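Side-chain contacts in lipoprotein (Colwellia psychrerythraea, PDB 3O0Y), which is of unknown function but probably a membrane-anchored lipoprotein, its family being grouped with metallopeptidase-like proteins: residues T113-G118 / I292-D297; P120-G125 / S285-D290. One frame throughout, in Å; residues are numbered along the deposited sequence.

Contact 1: residues T113-G118 / I292-D297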
# COMPACT_ATOMS: atom_id res chain seq x y z
N THR A 113 5.54 -12.76 11.41
CA THR A 113 5.37 -12.37 12.79
C THR A 113 6.52 -11.43 13.21
O THR A 113 6.35 -10.47 13.99
CB THR A 113 5.19 -13.56 13.71
OG1 THR A 113 6.22 -14.55 13.49
CG2 THR A 113 3.79 -14.20 13.51
N ARG A 114 7.72 -11.69 12.69
CA ARG A 114 8.85 -10.74 12.93
C ARG A 114 8.62 -9.38 12.21
O ARG A 114 8.93 -8.34 12.76
CB ARG A 114 10.17 -11.33 12.47
CG ARG A 114 11.36 -10.39 12.30
CD ARG A 114 11.80 -9.62 13.55
NE ARG A 114 12.90 -8.71 13.20
CZ ARG A 114 12.75 -7.56 12.55
NH1 ARG A 114 11.51 -7.12 12.22
NH2 ARG A 114 13.83 -6.89 12.22
N TYR A 115 8.02 -9.41 11.04
CA TYR A 115 7.72 -8.19 10.31
C TYR A 115 6.75 -7.35 11.14
O TYR A 115 6.98 -6.16 11.33
CB TYR A 115 7.06 -8.55 9.00
CG TYR A 115 6.56 -7.41 8.16
CD1 TYR A 115 7.43 -6.62 7.45
CD2 TYR A 115 5.19 -7.18 8.00
CE1 TYR A 115 6.99 -5.66 6.58
CE2 TYR A 115 4.74 -6.22 7.10
CZ TYR A 115 5.64 -5.45 6.42
OH TYR A 115 5.22 -4.53 5.53
N PHE A 116 5.74 -7.94 11.72
CA PHE A 116 4.80 -7.19 12.58
C PHE A 116 5.30 -6.90 13.99
O PHE A 116 4.77 -6.02 14.58
CB PHE A 116 3.50 -7.87 12.66
CG PHE A 116 2.75 -7.91 11.35
CD1 PHE A 116 2.41 -6.70 10.69
CD2 PHE A 116 2.43 -9.11 10.75
CE1 PHE A 116 1.79 -6.73 9.42
CE2 PHE A 116 1.78 -9.17 9.55
CZ PHE A 116 1.46 -7.97 8.87
N ALA A 117 6.31 -7.62 14.47
CA ALA A 117 6.98 -7.24 15.71
C ALA A 117 7.85 -6.01 15.53
O ALA A 117 8.14 -5.34 16.52
CB ALA A 117 7.87 -8.43 16.29
N GLY A 118 8.39 -5.80 14.33
CA GLY A 118 9.31 -4.70 14.10
C GLY A 118 10.71 -5.04 14.58
O GLY A 118 10.92 -6.01 15.32
N ILE A 292 15.20 -1.68 4.47
CA ILE A 292 15.58 -2.31 3.20
C ILE A 292 15.29 -3.80 3.22
O ILE A 292 14.79 -4.35 2.23
CB ILE A 292 17.12 -2.03 2.90
CG1 ILE A 292 17.33 -0.58 2.62
CG2 ILE A 292 17.67 -2.88 1.71
CD1 ILE A 292 18.83 -0.18 2.46
N LYS A 293 15.62 -4.44 4.35
CA LYS A 293 15.27 -5.88 4.49
C LYS A 293 13.73 -6.13 4.45
O LYS A 293 13.24 -7.01 3.69
CB LYS A 293 15.88 -6.44 5.76
CG LYS A 293 15.49 -7.94 5.82
CD LYS A 293 16.34 -8.90 6.60
CE LYS A 293 15.94 -10.37 6.18
NZ LYS A 293 16.15 -10.77 4.71
N GLN A 294 12.97 -5.35 5.21
CA GLN A 294 11.54 -5.63 5.36
C GLN A 294 10.71 -5.16 4.17
O GLN A 294 9.70 -5.79 3.85
CB GLN A 294 10.97 -4.96 6.63
CG GLN A 294 11.58 -5.38 7.97
CD GLN A 294 11.71 -6.83 8.20
OE1 GLN A 294 10.80 -7.65 7.89
NE2 GLN A 294 12.87 -7.20 8.77
N LEU A 295 11.06 -4.01 3.62
CA LEU A 295 10.27 -3.40 2.55
C LEU A 295 10.89 -3.52 1.16
O LEU A 295 10.20 -3.47 0.12
CB LEU A 295 9.98 -1.93 2.95
CG LEU A 295 9.15 -1.73 4.23
CD1 LEU A 295 9.10 -0.22 4.56
CD2 LEU A 295 7.71 -2.34 4.04
N GLY A 296 12.22 -3.62 1.07
CA GLY A 296 12.85 -3.95 -0.18
C GLY A 296 13.16 -5.38 -0.42
O GLY A 296 13.57 -5.73 -1.53
N ASP A 297 13.00 -6.21 0.62
CA ASP A 297 13.39 -7.62 0.64
C ASP A 297 14.80 -7.83 0.07
O ASP A 297 15.03 -8.66 -0.83
CB ASP A 297 12.32 -8.44 -0.12
CG ASP A 297 12.30 -9.91 0.24
OD1 ASP A 297 13.15 -10.38 1.03
OD2 ASP A 297 11.46 -10.61 -0.38
O HOH W 1 6.79 -5.81 3.31

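Contact 2: residues P120-G125 / S285-D290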
# COMPACT_ATOMS: atom_id res chain seq x y z
N PRO A 120 13.63 -5.41 16.71
CA PRO A 120 13.43 -5.58 18.14
C PRO A 120 14.19 -4.61 19.00
O PRO A 120 13.89 -4.53 20.21
CB PRO A 120 13.94 -7.00 18.41
CG PRO A 120 13.82 -7.71 17.07
CD PRO A 120 14.16 -6.64 16.10
N ASN A 121 15.13 -3.87 18.42
CA ASN A 121 15.81 -2.81 19.18
C ASN A 121 15.23 -1.42 19.02
O ASN A 121 15.67 -0.49 19.70
CB ASN A 121 17.30 -2.83 18.88
CG ASN A 121 17.97 -4.14 19.29
OD1 ASN A 121 17.51 -4.85 20.21
ND2 ASN A 121 19.08 -4.44 18.65
N PHE A 122 14.17 -1.29 18.21
CA PHE A 122 13.44 -0.04 18.11
C PHE A 122 12.03 -0.17 18.72
O PHE A 122 11.17 -0.91 18.16
CB PHE A 122 13.30 0.36 16.65
CG PHE A 122 14.62 0.74 15.99
CD1 PHE A 122 14.96 2.07 15.81
CD2 PHE A 122 15.56 -0.26 15.63
CE1 PHE A 122 16.22 2.41 15.24
CE2 PHE A 122 16.78 0.09 15.09
CZ PHE A 122 17.10 1.42 14.86
N ASN A 123 11.73 0.61 19.75
CA ASN A 123 10.40 0.68 20.28
C ASN A 123 9.57 1.85 19.78
O ASN A 123 8.39 1.97 20.14
CB ASN A 123 10.41 0.64 21.80
CG ASN A 123 10.94 1.89 22.40
OD1 ASN A 123 11.55 2.68 21.74
ND2 ASN A 123 10.72 2.07 23.71
N ILE A 124 10.18 2.66 18.91
CA ILE A 124 9.54 3.82 18.31
C ILE A 124 8.51 3.49 17.25
O ILE A 124 8.32 2.33 16.86
CB ILE A 124 10.62 4.81 17.76
CG1 ILE A 124 11.62 4.18 16.74
CG2 ILE A 124 11.47 5.37 18.93
CD1 ILE A 124 11.05 3.38 15.53
N GLY A 125 7.78 4.52 16.85
CA GLY A 125 6.79 4.34 15.80
C GLY A 125 5.58 3.52 16.18
O GLY A 125 5.20 3.46 17.36
N SER A 285 20.50 4.94 10.61
CA SER A 285 21.09 4.11 9.55
C SER A 285 20.82 2.63 9.74
O SER A 285 20.57 1.86 8.79
CB SER A 285 22.58 4.32 9.41
OG SER A 285 23.28 3.61 10.44
N VAL A 286 20.81 2.24 11.00
CA VAL A 286 20.43 0.89 11.32
C VAL A 286 18.95 0.67 11.05
O VAL A 286 18.57 -0.39 10.55
CB VAL A 286 20.83 0.61 12.82
CG1 VAL A 286 20.22 -0.70 13.26
CG2 VAL A 286 22.36 0.66 12.92
N TYR A 287 18.12 1.62 11.38
CA TYR A 287 16.72 1.55 11.02
C TYR A 287 16.49 1.34 9.51
O TYR A 287 15.71 0.47 9.10
CB TYR A 287 16.01 2.80 11.45
CG TYR A 287 14.54 2.82 11.10
CD1 TYR A 287 13.58 2.36 11.97
CD2 TYR A 287 14.13 3.15 9.83
CE1 TYR A 287 12.23 2.35 11.60
CE2 TYR A 287 12.83 3.08 9.44
CZ TYR A 287 11.87 2.67 10.32
OH TYR A 287 10.53 2.63 9.92
N TYR A 288 17.23 2.13 8.72
CA TYR A 288 17.08 2.08 7.27
C TYR A 288 17.52 0.75 6.73
O TYR A 288 16.84 0.18 5.85
CB TYR A 288 17.83 3.25 6.61
CG TYR A 288 17.52 3.36 5.12
CD1 TYR A 288 16.21 3.52 4.68
CD2 TYR A 288 18.55 3.35 4.16
CE1 TYR A 288 15.93 3.62 3.32
CE2 TYR A 288 18.26 3.50 2.82
CZ TYR A 288 16.98 3.61 2.42
OH TYR A 288 16.72 3.73 1.06
N GLN A 289 18.61 0.19 7.26
CA GLN A 289 19.03 -1.14 6.80
C GLN A 289 17.94 -2.22 7.07
O GLN A 289 17.64 -3.10 6.22
CB GLN A 289 20.41 -1.56 7.35
CG GLN A 289 21.02 -2.77 6.58
CD GLN A 289 21.36 -2.44 5.08
OE1 GLN A 289 20.95 -3.13 4.07
NE2 GLN A 289 22.12 -1.37 4.94
N ASP A 290 17.28 -2.11 8.18
CA ASP A 290 16.10 -2.94 8.47
C ASP A 290 14.92 -2.69 7.54
O ASP A 290 14.31 -3.65 7.06
CB ASP A 290 15.65 -2.76 9.94
CG ASP A 290 14.42 -3.64 10.27
OD1 ASP A 290 14.56 -4.91 10.31
OD2 ASP A 290 13.30 -3.06 10.32

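Contact 1: residues T113-G118 / I292-D297
The carboxamide of Q294 fits between the side chains of R114 and Y115, one end turned to each. Its NE2 lies over a face of the R114 guanidinium, 3.6 Å from R114 NH2, and the two planes are inclined by 31°, so two donor groups meet over that face without being parallel. Their closeness is consistent with a shared acceptor: D290 OD1 takes a salt bridge from R114 NH2 and a hydrogen bond from Q294 NE2. The other end of the amide, OE1, comes to the edge of the Y115 ring near its plane, 3.6 Å from Y115 CD1. Ring and amide planes differ by 42°, and the two side chains run antiparallel past one another. A bend in the Q294 chain (chi2 -48°) brings the amide round beside the ring, while Q294 CB stays in the plane of the ring, 4.0 Å from Y115 CE1.

At the far end of the tyrosine, the methyl CD2 of L295 approaches the rim, 3.6 Å from Y115 OH, its side chain nearly perpendicular to the tyrosine. The hydroxyl is bonded to the carbonyl of W130, and a water lies 3.0 Å from Q294 O and makes a weak bond to Y115 OH, bridging the two helices. A leucine in place of Y115 would probably leave the W130 carbonyl without its hydroxyl mate and open a gap beside L295 CD2.

The short helical axes pass no nearer than 11.3 Å, so long side chains rather than backbones span the interval. The contact thus joins the C-terminal turns of helix 100-117 and helix 284-296; helix 73-92 packs on the former through R114 and its neighbours, and helix 302-326 meets the latter at I292.

Contact 2: residues P120-G125 / S285-D290
F122 and Y287 form a T-shaped pair, the edge of the tyrosine directed at the face of the phenylalanine. The ring centroids are 5.7 Å apart and the planes stand at 75°, with Y287 CD1 above the F122 face but displaced toward its rim. The far end of the phenylalanine ring presses onto the base of Y287 as well: F122 CZ is 3.6 Å from Y287 N, and F122 CE1 is 3.8 Å from Y287 CB. In the plane of the same ring, V286 CG1 meets the edge, 4.0 Å from F122 CE2. I124 adds a lighter touch, its CD1 4.2 Å from Y287 CE1.

Y287 carries its CG anti to the backbone N (chi1 179°), which turns the edge of the ring toward the F122 face. In fold terms, an irregular loop between helix 100-117 and strand 126-128 is packed against the first turns of helix 284-296, in a chain that is mostly helical. All of the touching groups are apolar or aromatic, apart from the backbone N of Y287.

Further out, W193 meets the Y287 ring and also touches I124, while P135 packs on the tyrosine. The loop backbone is tied down by polar side chains: K184 bonds to the carbonyls of N123 and G125, D188 to the G125 amide, and R80 of helix 73-92 to the carbonyl of I124.

Overall arrangement
Contacts 1 and 2 share helix 284-296, contact 2 using its first turns and contact 1 its last. Their centres are 10 Å apart, and both segments of contact 2 fall between the two segments of contact 1 in the sequence. They are physically joined by R114 of contact 1 and D290 of contact 2, whose salt bridge runs 2.8 Å from R114 NH2 to D290 OD1. R114 NE also packs 3.8 Å from P120 CD, at the start of the loop. The centre of contact 1 is nearer the centre of the chain, about 14 Å against about 20 Å for that of contact 2. Neither contact contains a metal or bound ligand.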